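PDB 4ZGP: translation initiation factor eIF2 assembly protein from Schizosaccharomyces pombe, which acts as an ATP-dependent chaperone that binds the gamma subunit of eIF2 and lets it assemble with the alpha and beta subunits. Local coordinates for residues Phe194-Val198 against Asp267-Trp273. Sequence-based numbering, arbitrary orientation.
Sequences FRCFV and DGLLFSW
The Phe197 ring turns an edge toward the face of the Trp273 six-membered ring, an offset edge-to-face pair with planes at 79°. Phe197 CE2 lies 4.1 Å from Trp273 CZ2. The Phe271 ring meets the Phe197 ring obliquely, Phe271 CD2 3.8 Å from Phe197 CE1. Asp267 O lies at the edge of both the Phe197 ring and the Arg195 guanidinium, near each plane. The aromatic cluster joins strand 193-199 of the ATP-grasp fold to the loop 267-272 and the first residue of helix 273-278. Phe197 CZ lies 3.6 Å from Gly268 O, at the first residue of the type II' turn from Gly268 to Phe271. That oxygen also accepts the turn's bond from Phe271 N.

Arg195, an ATP-binding residue, bonds the loop at Asp267. With CG anti to the backbone N (chi1 175°) and a bend at chi3 (-70°), the chain brings Arg195 NH1 to Asp267 O at 2.9 Å, in the carbonyl plane and on a lone pair. A water accepts from both Arg195 NH1 and Asp267 N. Arg195 NE makes a salt bridge to Asp246, and Arg195 NH2 has a long, weak ion pair with the ADP phosphate. A methionine here would probably leave Asp267 O and the Asp246 carboxylate without these partners. Leu269 crosses the arginine chain at about a right angle, Leu269 CD1 3.7 Å from Arg195 CD. In an Asx turn, Leu269 N donates to Asp267 OD1 at 2.8 Å, from above the carboxylate plane.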
loop_
_atom_site.group_PDB
_atom_site.type_symbol
_atom_site.label_atom_id
_atom_site.label_comp_id
_atom_site.label_asym_id
_atom_site.label_seq_id
_atom_site.Cartn_x
_atom_site.Cartn_y
_atom_site.Cartn_z
ATOM N N PHE A 194 11.285 -0.795 -2.941
ATOM C CA PHE A 194 11.343 0.261 -3.958
ATOM C C PHE A 194 9.948 0.728 -4.332
ATOM O O PHE A 194 8.983 -0.025 -4.229
ATOM C CB PHE A 194 12.065 -0.227 -5.229
ATOM C CG PHE A 194 13.470 -0.682 -4.983
ATOM C CD1 PHE A 194 14.519 0.229 -5.020
ATOM C CD2 PHE A 194 13.736 -2.014 -4.669
ATOM C CE1 PHE A 194 15.839 -0.181 -4.766
ATOM C CE2 PHE A 194 15.066 -2.438 -4.428
ATOM C CZ PHE A 194 16.105 -1.523 -4.482
ATOM N N ARG A 195 9.863 1.961 -4.813
ATOM C CA ARG A 195 8.620 2.477 -5.357
ATOM C C ARG A 195 8.829 2.714 -6.848
ATOM O O ARG A 195 9.817 3.322 -7.235
ATOM C CB ARG A 195 8.211 3.758 -4.648
ATOM C CG ARG A 195 6.975 4.409 -5.264
ATOM C CD ARG A 195 6.220 5.261 -4.254
ATOM N NE ARG A 195 5.560 4.453 -3.230
ATOM C CZ ARG A 195 4.789 4.953 -2.272
ATOM N NH1 ARG A 195 4.609 6.264 -2.192
ATOM N NH2 ARG A 195 4.195 4.138 -1.387
ATOM N N CYS A 196 7.891 2.232 -7.666
ATOM C CA CYS A 196 8.115 2.045 -9.099
ATOM C C CYS A 196 6.984 2.694 -9.871
ATOM O O CYS A 196 5.800 2.430 -9.643
ATOM C CB CYS A 196 8.215 0.560 -9.452
ATOM S SG CYS A 196 9.352 -0.381 -8.373
ATOM N N PHE A 197 7.364 3.546 -10.808
ATOM C CA PHE A 197 6.421 4.431 -11.445
ATOM C C PHE A 197 6.225 3.999 -12.886
ATOM O O PHE A 197 7.186 3.767 -13.621
ATOM C CB PHE A 197 6.930 5.877 -11.358
ATOM C CG PHE A 197 7.108 6.364 -9.953
ATOM C CD1 PHE A 197 8.299 6.153 -9.272
ATOM C CD2 PHE A 197 6.096 7.053 -9.317
ATOM C CE1 PHE A 197 8.457 6.619 -7.970
ATOM C CE2 PHE A 197 6.252 7.515 -8.018
ATOM C CZ PHE A 197 7.428 7.303 -7.347
ATOM N N VAL A 198 4.962 3.866 -13.268
ATOM C CA VAL A 198 4.591 3.288 -14.532
ATOM C C VAL A 198 3.719 4.268 -15.301
ATOM O O VAL A 198 2.737 4.763 -14.774
ATOM C CB VAL A 198 3.803 1.965 -14.346
ATOM C CG1 VAL A 198 3.374 1.424 -15.692
ATOM C CG2 VAL A 198 4.638 0.937 -13.588
ATOM N N ASP A 267 2.982 9.440 -2.570
ATOM C CA ASP A 267 4.305 10.059 -2.342
ATOM C C ASP A 267 5.319 9.716 -3.440
ATOM O O ASP A 267 5.565 8.545 -3.728
ATOM C CB ASP A 267 4.865 9.636 -0.978
ATOM C CG ASP A 267 5.972 10.562 -0.485
ATOM O OD1 ASP A 267 6.588 11.268 -1.319
ATOM O OD2 ASP A 267 6.217 10.596 0.749
ATOM N N GLY A 268 5.912 10.739 -4.066
ATOM C CA GLY A 268 6.865 10.505 -5.137
ATOM C C GLY A 268 8.246 10.180 -4.600
ATOM O O GLY A 268 9.131 9.735 -5.333
ATOM N N LEU A 269 8.424 10.411 -3.302
ATOM C CA LEU A 269 9.656 10.066 -2.591
ATOM C C LEU A 269 10.865 10.809 -3.162
ATOM O O LEU A 269 10.992 12.012 -2.933
ATOM C CB LEU A 269 9.866 8.542 -2.597
ATOM C CG LEU A 269 8.755 7.775 -1.854
ATOM C CD1 LEU A 269 8.997 6.263 -1.977
ATOM C CD2 LEU A 269 8.700 8.160 -0.372
ATOM N N LEU A 270 11.756 10.123 -3.876
ATOM C CA LEU A 270 12.937 10.799 -4.430
ATOM C C LEU A 270 12.648 11.489 -5.762
ATOM O O LEU A 270 13.528 12.155 -6.327
ATOM C CB LEU A 270 14.096 9.821 -4.606
ATOM C CG LEU A 270 14.547 9.220 -3.274
ATOM C CD1 LEU A 270 15.738 8.301 -3.502
ATOM C CD2 LEU A 270 14.887 10.348 -2.297
ATOM N N PHE A 271 11.428 11.319 -6.266
ATOM C CA PHE A 271 10.973 12.031 -7.466
ATOM C C PHE A 271 9.925 13.078 -7.127
ATOM O O PHE A 271 9.121 12.897 -6.216
ATOM C CB PHE A 271 10.379 11.062 -8.505
ATOM C CG PHE A 271 11.367 10.096 -9.048
ATOM C CD1 PHE A 271 12.219 10.456 -10.080
ATOM C CD2 PHE A 271 11.470 8.826 -8.517
ATOM C CE1 PHE A 271 13.156 9.574 -10.574
ATOM C CE2 PHE A 271 12.406 7.933 -9.014
ATOM C CZ PHE A 271 13.263 8.308 -10.040
ATOM N N SER A 272 9.914 14.184 -7.866
ATOM C CA SER A 272 8.787 15.098 -7.765
ATOM C C SER A 272 7.754 14.747 -8.827
ATOM O O SER A 272 8.086 14.189 -9.872
ATOM C CB SER A 272 9.230 16.548 -7.962
ATOM O OG SER A 272 9.589 16.736 -9.315
ATOM N N TRP A 273 6.509 15.106 -8.569
ATOM C CA TRP A 273 5.450 14.813 -9.517
ATOM C C TRP A 273 5.542 15.719 -10.741
ATOM O O TRP A 273 5.034 15.370 -11.799
ATOM C CB TRP A 273 4.086 14.915 -8.826
ATOM C CG TRP A 273 3.809 13.627 -8.139
ATOM C CD1 TRP A 273 3.956 13.357 -6.811
ATOM C CD2 TRP A 273 3.449 12.384 -8.767
ATOM N NE1 TRP A 273 3.673 12.025 -6.567
ATOM C CE2 TRP A 273 3.358 11.411 -7.752
ATOM C CE3 TRP A 273 3.178 12.008 -10.079
ATOM C CZ2 TRP A 273 3.008 10.085 -8.016
ATOM C CZ3 TRP A 273 2.819 10.697 -10.337
ATOM C CH2 TRP A 273 2.737 9.751 -9.307
HETATM O O HOH W 1 2.240 7.556 -0.542
#